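Local coordinates for protein 6-aminohexanoate-dimer hydrolase (Bacillus anthracis, PDB 4GB7) that probably hydrolyses the amide bond of 6-aminohexanoate dimers or related small substrates, using a fold shared with serine beta-lactamases, at residues L101-L104 with L105-N108; L204-Q207 with D208-L211; P227-I230 with Y231-L234. All coordinates share one frame; numbering follows the deposited sequence.

The three contacts are local, each within a short helix or at one of its ends, and follow one another along a chain with a beta-lactamase-like fold. Contact 1 spans helix 101-107 and its C-terminal end beside the five-stranded sheet, its centre 38 Å from that of contact 3, which lies on the opposite side of the chain's centre. Contacts 2 and 3 begin the successive helices 206-214 and 230-235, with centres 12 Å apart. These two touch: Met-233 SE lies 3.5 Å from Leu-211 N, and Ile-230 packs on Leu-211. Gln-207 of contact 2 bonds to the O of Tyr-249, which with the SxxK residues Ser-140 and Lys-143 probably forms the catalytic group.

Contact 1: residues L101-L104 with L105-N108; sequences LKEL and LDDN
The side-chain amide of Asn-108 turns back onto Leu-104 and donates from ND2 to the backbone O of that residue at 2.9 Å. Asn-108 is the first residue to leave helix 101-107, and its amide closes the C-terminal end of this short helix within a beta-lactamase-like fold. The bond is nearly straight at the hydrogen (167°), and the acceptor lies close to the Asn-108 amide plane, although the donor stands tilted from the carbonyl plane of Leu-104. A second, weak bond reaches the same oxygen from Asn-108 N at 3.1 Å, so two donors of one residue grip a carbonyl at the helix end. With CG set beside its own backbone N (chi1 -67°), Asn-108 brings the amide back along the last turn, where ND2 also lies 3.6 Å from Leu-104 CD1. One turn earlier, Leu-105 N donates to Leu-101 O at 2.9 Å, nearly straight (176°), and the two leucines meet on the same flank: CD1 of Leu-101 rests 3.9 Å from the branch carbon CG of Leu-105. Regular helical bonds from Asp-106 N to Lys-102 O and from Asp-107 N to Glu-103 O complete the backbone frame.

Beyond this first shell, helix 402-417 receives Leu-101 on Met-409 and Leu-104 on Val-405, and Asn-108, just past the helix, rests against Ile-402 and Tyr-406. Val-91 touches both Leu-101 and Leu-104, so helix 101-107 lies between helix 402-417 and strand 90-92. Thr-110, whose OG1 is hydrogen-bonded to Leu-105 O, begins strand 110-117 of the five-stranded antiparallel sheet. Another flank carries acidic groups, and there the carboxylates of Glu-103 and Asp-106 approach without pairing, OE2 of Glu-103 being 4.4 Å from OD2 of Asp-106.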
loop_
_atom_site.group_PDB
_atom_site.type_symbol
_atom_site.label_atom_id
_atom_site.label_comp_id
_atom_site.label_asym_id
_atom_site.label_seq_id
_atom_site.Cartn_x
_atom_site.Cartn_y
_atom_site.Cartn_z
ATOM N N LEU A 101 -7.068 20.066 12.678
ATOM C CA LEU A 101 -6.679 18.755 12.169
ATOM C C LEU A 101 -7.625 17.585 12.521
ATOM O O LEU A 101 -8.055 16.851 11.632
ATOM C CB LEU A 101 -5.277 18.420 12.683
ATOM C CG LEU A 101 -4.739 17.032 12.379
ATOM C CD1 LEU A 101 -4.600 16.892 10.861
ATOM C CD2 LEU A 101 -3.424 16.804 13.099
ATOM N N LYS A 102 -7.978 17.413 13.800
ATOM C CA LYS A 102 -8.787 16.243 14.168
ATOM C C LYS A 102 -10.148 16.267 13.457
ATOM O O LYS A 102 -10.610 15.259 12.950
ATOM C CB LYS A 102 -8.931 16.103 15.701
ATOM C CG LYS A 102 -9.634 14.820 16.189
ATOM C CD LYS A 102 -10.009 14.924 17.677
ATOM C CE LYS A 102 -10.800 13.732 18.232
ATOM N NZ LYS A 102 -11.321 14.036 19.609
ATOM N N GLU A 103 -10.819 17.424 13.445
ATOM C CA GLU A 103 -12.077 17.513 12.751
ATOM C C GLU A 103 -11.976 17.297 11.261
ATOM O O GLU A 103 -12.868 16.671 10.673
ATOM C CB GLU A 103 -12.687 18.881 13.009
ATOM C CG GLU A 103 -13.363 18.967 14.365
ATOM C CD GLU A 103 -14.682 18.216 14.375
ATOM O OE1 GLU A 103 -15.681 18.818 13.876
ATOM O OE2 GLU A 103 -14.741 17.036 14.824
ATOM N N LEU A 104 -10.877 17.735 10.663
ATOM C CA LEU A 104 -10.650 17.566 9.202
ATOM C C LEU A 104 -10.495 16.053 8.906
ATOM O O LEU A 104 -11.125 15.496 8.005
ATOM C CB LEU A 104 -9.429 18.335 8.722
ATOM C CG LEU A 104 -8.951 18.117 7.267
ATOM C CD1 LEU A 104 -9.920 18.763 6.286
ATOM C CD2 LEU A 104 -7.555 18.691 7.126
ATOM N N LEU A 105 -9.665 15.385 9.698
ATOM C CA LEU A 105 -9.524 13.943 9.557
ATOM C C LEU A 105 -10.862 13.206 9.617
ATOM O O LEU A 105 -11.160 12.375 8.778
ATOM C CB LEU A 105 -8.516 13.384 10.566
ATOM C CG LEU A 105 -7.068 13.849 10.578
ATOM C CD1 LEU A 105 -6.332 13.391 11.836
ATOM C CD2 LEU A 105 -6.330 13.351 9.335
ATOM N N ASP A 106 -11.671 13.531 10.617
ATOM C CA ASP A 106 -12.947 12.852 10.828
ATOM C C ASP A 106 -13.901 13.153 9.644
ATOM O O ASP A 106 -14.623 12.260 9.199
ATOM C CB ASP A 106 -13.565 13.310 12.190
ATOM C CG ASP A 106 -14.661 12.390 12.712
ATOM O OD1 ASP A 106 -14.785 11.252 12.295
ATOM O OD2 ASP A 106 -15.469 12.829 13.592
ATOM N N ASP A 107 -13.893 14.420 9.177
ATOM C CA ASP A 107 -14.789 14.878 8.130
ATOM C C ASP A 107 -14.499 14.109 6.831
ATOM O O ASP A 107 -15.371 13.961 5.971
ATOM C CB ASP A 107 -14.625 16.374 7.869
ATOM C CG ASP A 107 -15.759 16.947 7.011
ATOM O OD1 ASP A 107 -16.942 16.607 7.264
ATOM O OD2 ASP A 107 -15.483 17.752 6.099
ATOM N N ASN A 108 -13.279 13.592 6.728
ATOM C CA ASN A 108 -12.887 12.835 5.555
ATOM C C ASN A 108 -12.749 11.346 5.814
ATOM O O ASN A 108 -12.085 10.619 5.058
ATOM C CB ASN A 108 -11.645 13.432 4.911
ATOM C CG ASN A 108 -11.924 14.798 4.329
ATOM O OD1 ASN A 108 -12.337 14.931 3.162
ATOM N ND2 ASN A 108 -11.692 15.830 5.142
#

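Contact 2: residues L204-Q207 with D208-L211; sequences LENQ and DAQL
Two amides grip the backbone O of Glu-205: Ala-209 N donates to it at 3.1 Å, almost straight (174°) and in the carbonyl plane, while Asp-208 N makes a weaker, bent bond at 3.0 Å. One residue on, Asn-206 O accepts from Gln-210 N at 2.8 Å, and the side chains of this pair repeat the link outside the backbone. Gln-210 NE2 donates to Asn-206 OD1 at 3.0 Å, with the two amide planes turned 48° apart and the donor tilted from the plane of the accepting group. A bend in the glutamine chain at chi2 (-50°) folds NE2 back to reach that oxygen. Gln-210 CG lies alongside the backbone O of Asn-206, at 3.3 Å. Both amides are tied further into the preceding loop, Asn-206 ND2 to Pro-195 O and Gln-210 NE2 to Thr-196 O.

This is the N-terminal turn of helix 206-214, with Glu-205 at the N-cap position, in a domain of the beta-lactamase family. Leu-204, just ahead of the cap, lays its two methyls across the turn, CD1 at 3.7 Å from Asp-208 CB and CD2 at 4.0 Å from Ala-209 CB. A water accepts from Glu-205 N at 2.9 Å; its very short approach to the carboxylate of Asp-208 is doubtful.

Asp-208 OD1 is held by Asn-251 ND2. In one of its two conformers, Gln-207 takes the backbone N of Asn-251 on OE1 and offers NE2 to the O of Tyr-249. Tyr-249 and Asn-251 read as a putative YxN motif beside the SxxK pair, so Gln-207 and Asp-208 both hold its asparagine.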
loop_
_atom_site.group_PDB
_atom_site.type_symbol
_atom_site.label_atom_id
_atom_site.label_comp_id
_atom_site.label_asym_id
_atom_site.label_seq_id
_atom_site.Cartn_x
_atom_site.Cartn_y
_atom_site.Cartn_z
ATOM N N LEU A 204 -14.453 2.649 -9.441
ATOM C CA LEU A 204 -13.440 1.611 -9.506
ATOM C C LEU A 204 -12.846 1.483 -10.903
ATOM O O LEU A 204 -13.567 1.265 -11.892
ATOM C CB LEU A 204 -14.122 0.314 -9.103
ATOM C CG LEU A 204 -13.388 -0.814 -8.410
ATOM C CD1 LEU A 204 -12.682 -0.394 -7.122
ATOM C CD2 LEU A 204 -14.376 -1.952 -8.203
ATOM N N GLU A 205 -11.535 1.676 -10.982
ATOM C CA GLU A 205 -10.759 1.369 -12.175
ATOM C C GLU A 205 -10.902 -0.116 -12.504
ATOM O O GLU A 205 -11.029 -0.931 -11.619
ATOM C CB GLU A 205 -9.276 1.706 -11.956
ATOM C CG GLU A 205 -9.001 3.194 -11.780
ATOM C CD GLU A 205 -7.531 3.559 -11.902
ATOM O OE1 GLU A 205 -7.279 4.764 -12.017
ATOM O OE2 GLU A 205 -6.633 2.676 -11.903
ATOM N N ASN A 206 -10.887 -0.455 -13.787
ATOM C CA ASN A 206 -11.009 -1.857 -14.184
ATOM C C ASN A 206 -9.906 -2.749 -13.601
ATOM O O ASN A 206 -10.144 -3.891 -13.261
ATOM C CB ASN A 206 -11.014 -2.018 -15.703
ATOM C CG ASN A 206 -11.475 -3.392 -16.115
ATOM O OD1 ASN A 206 -12.464 -3.907 -15.565
ATOM N ND2 ASN A 206 -10.754 -4.021 -17.046
ATOM N N GLN A 207 -8.709 -2.213 -13.427
ATOM C CA GLN A 207 -7.602 -3.019 -12.895
ATOM C C GLN A 207 -7.879 -3.437 -11.447
ATOM O O GLN A 207 -7.417 -4.467 -10.987
ATOM C CB GLN A 207 -6.294 -2.241 -12.952
ATOM C CG GLN A 207 -6.207 -1.108 -11.942
ATOM C CD GLN A 207 -4.842 -0.504 -11.896
ATOM O OE1 GLN A 207 -3.915 -1.084 -11.337
ATOM N NE2 GLN A 207 -4.708 0.664 -12.469
ATOM N N ASP A 208 -8.656 -2.620 -10.721
ATOM C CA ASP A 208 -9.095 -2.997 -9.400
ATOM C C ASP A 208 -10.308 -3.982 -9.457
ATOM O O ASP A 208 -10.327 -4.986 -8.769
ATOM C CB ASP A 208 -9.533 -1.759 -8.610
ATOM C CG ASP A 208 -8.379 -0.934 -8.071
ATOM O OD1 ASP A 208 -7.320 -1.467 -7.730
ATOM O OD2 ASP A 208 -8.566 0.274 -7.916
ATOM N N ALA A 209 -11.329 -3.646 -10.260
ATOM C CA ALA A 209 -12.524 -4.474 -10.440
ATOM C C ALA A 209 -12.093 -5.904 -10.775
ATOM O O ALA A 209 -12.546 -6.856 -10.157
ATOM C CB ALA A 209 -13.414 -3.892 -11.549
ATOM N N GLN A 210 -11.166 -6.037 -11.709
ATOM C CA GLN A 210 -10.735 -7.374 -12.153
ATOM C C GLN A 210 -10.045 -8.167 -11.061
ATOM O O GLN A 210 -10.264 -9.383 -10.925
ATOM C CB GLN A 210 -9.868 -7.328 -13.397
ATOM C CG GLN A 210 -10.617 -6.843 -14.645
ATOM C CD GLN A 210 -11.936 -7.559 -14.883
ATOM O OE1 GLN A 210 -11.959 -8.783 -14.993
ATOM N NE2 GLN A 210 -13.045 -6.799 -14.932
ATOM N N LEU A 211 -9.244 -7.489 -10.243
ATOM C CA LEU A 211 -8.571 -8.188 -9.143
ATOM C C LEU A 211 -9.587 -8.658 -8.145
ATOM O O LEU A 211 -9.530 -9.776 -7.666
ATOM C CB LEU A 211 -7.564 -7.241 -8.470
ATOM C CG LEU A 211 -6.823 -7.781 -7.227
ATOM C CD1 LEU A 211 -5.781 -8.793 -7.698
ATOM C CD2 LEU A 211 -6.205 -6.628 -6.424
HETATM O O HOH W 1 -10.043 2.111 -8.501
#

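Contact 3: residues P227-I230 with Y231-L234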
loop_
_atom_site.group_PDB
_atom_site.type_symbol
_atom_site.label_atom_id
_atom_site.label_comp_id
_atom_site.label_asym_id
_atom_site.label_seq_id
_atom_site.Cartn_x
_atom_site.Cartn_y
_atom_site.Cartn_z
ATOM N N PRO A 227 -11.966 -13.895 -14.790
ATOM C CA PRO A 227 -10.980 -14.676 -14.025
ATOM C C PRO A 227 -11.561 -15.326 -12.766
ATOM O O PRO A 227 -12.403 -14.715 -12.067
ATOM C CB PRO A 227 -9.898 -13.619 -13.729
ATOM C CG PRO A 227 -10.674 -12.343 -13.652
ATOM C CD PRO A 227 -11.585 -12.470 -14.842
HETATM N N MSE A 228 -11.122 -16.556 -12.467
HETATM C CA MSE A 228 -11.607 -17.301 -11.296
HETATM C C MSE A 228 -10.633 -17.291 -10.122
HETATM O O MSE A 228 -11.005 -17.632 -9.011
HETATM C CB MSE A 228 -11.951 -18.757 -11.689
HETATM C CG MSE A 228 -13.054 -18.914 -12.782
HETATM SE SE MSE A 228 -14.769 -18.189 -12.181
HETATM C CE MSE A 228 -15.260 -19.649 -10.948
ATOM N N LYS A 229 -9.399 -16.877 -10.400
ATOM C CA LYS A 229 -8.357 -16.714 -9.418
ATOM C C LYS A 229 -7.434 -15.634 -9.952
ATOM O O LYS A 229 -7.464 -15.335 -11.132
ATOM C CB LYS A 229 -7.635 -18.028 -9.215
ATOM C CG LYS A 229 -6.907 -18.544 -10.426
ATOM C CD LYS A 229 -6.281 -19.891 -10.126
ATOM C CE LYS A 229 -5.477 -20.408 -11.289
ATOM N NZ LYS A 229 -4.646 -21.571 -10.905
ATOM N N ILE A 230 -6.596 -15.060 -9.091
ATOM C CA ILE A 230 -5.734 -13.930 -9.474
ATOM C C ILE A 230 -4.858 -14.233 -10.705
ATOM O O ILE A 230 -4.730 -13.399 -11.606
ATOM C CB ILE A 230 -4.888 -13.460 -8.264
ATOM C CG1 ILE A 230 -5.782 -12.838 -7.189
ATOM C CG2 ILE A 230 -3.811 -12.445 -8.687
ATOM C CD1 ILE A 230 -5.038 -12.686 -5.877
ATOM N N TYR A 231 -4.260 -15.413 -10.765
ATOM C CA TYR A 231 -3.402 -15.682 -11.884
ATOM C C TYR A 231 -4.125 -15.715 -13.224
ATOM O O TYR A 231 -3.510 -15.413 -14.271
ATOM C CB TYR A 231 -2.632 -16.979 -11.666
ATOM C CG TYR A 231 -1.710 -17.026 -10.449
ATOM C CD1 TYR A 231 -1.216 -15.874 -9.847
ATOM C CD2 TYR A 231 -1.324 -18.229 -9.911
ATOM C CE1 TYR A 231 -0.378 -15.931 -8.762
ATOM C CE2 TYR A 231 -0.461 -18.291 -8.812
ATOM C CZ TYR A 231 0.004 -17.146 -8.237
ATOM O OH TYR A 231 0.864 -17.189 -7.159
ATOM N N ASP A 232 -5.403 -16.079 -13.208
ATOM C CA ASP A 232 -6.250 -16.008 -14.420
ATOM C C ASP A 232 -6.284 -14.595 -15.004
ATOM O O ASP A 232 -6.257 -14.382 -16.214
ATOM C CB ASP A 232 -7.694 -16.431 -14.122
ATOM C CG ASP A 232 -7.869 -17.918 -13.883
ATOM O OD1 ASP A 232 -6.909 -18.741 -14.056
ATOM O OD2 ASP A 232 -9.033 -18.250 -13.535
HETATM N N MSE A 233 -6.381 -13.617 -14.124
HETATM C CA MSE A 233 -6.373 -12.216 -14.540
HETATM C C MSE A 233 -5.091 -11.865 -15.273
HETATM O O MSE A 233 -5.108 -11.177 -16.270
HETATM C CB MSE A 233 -6.598 -11.296 -13.322
HETATM C CG MSE A 233 -6.587 -9.801 -13.652
HETATM SE SE MSE A 233 -6.475 -8.647 -12.130
HETATM C CE MSE A 233 -4.585 -8.964 -11.750
ATOM N N LEU A 234 -3.965 -12.349 -14.753
ATOM C CA LEU A 234 -2.679 -12.052 -15.363
ATOM C C LEU A 234 -2.617 -12.645 -16.757
ATOM O O LEU A 234 -2.025 -12.038 -17.645
ATOM C CB LEU A 234 -1.559 -12.597 -14.500
ATOM C CG LEU A 234 -1.465 -11.999 -13.084
ATOM C CD1 LEU A 234 -0.304 -12.649 -12.323
ATOM C CD2 LEU A 234 -1.424 -10.462 -13.050
#
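Asp-232 and Lys-229 are brought together by their first torsions: CG of Asp-232 sits beside its own backbone N (chi1 -72°), turning the carboxylate back toward the chain before the helix, while CG of Lys-229 lies between its N and carbonyl carbon (chi1 64°), which leads the lysine chain across the acid. The two side chains cross at about a right angle, with Lys-229 CG 3.6 Å from Asp-232 OD1 and the extended chain following past that oxygen. NZ of Lys-229 stays 4.8 Å from OD1 of Asp-232, too far for a salt bridge, though its charge may help stabilise the ionised acid.

The other oxygen is the polar focus. Met-228 N donates to Asp-232 OD2 at 2.9 Å (156°), and OD2 accepts on its anti lone pair, which faces away from OD1. Lys-229 N adds a weak bond to the same OD2 at 3.4 Å. One sound and one weak bond thus hold OD2 and should limit the rotation of the carboxylate. Within the first turn, Asp-232 N also makes a weak bond to Lys-229 O at 3.0 Å. Pro-227 closes the apolar flank, its CB meeting Asp-232 CB at 3.6 Å and Met-233 CB at 4.1 Å; Met-228 and Met-233 are both selenomethionine in the crystal.

Farther out, Asp-292 accepts from Ile-230 N at the first turn, and Tyr-231, stacked on Trp-259, bonds through OH to Arg-262, which joins the turn to helix 251-265. The firmer bond to OD2 comes from Met-228 N, the residue before the N-cap, and the N-cap lysine cannot return a bond from its side chain; the weak bond from Lys-229 N to OD2 of Asp-232, three residues on, therefore only resembles one half of a capping box at the start of helix 230-235.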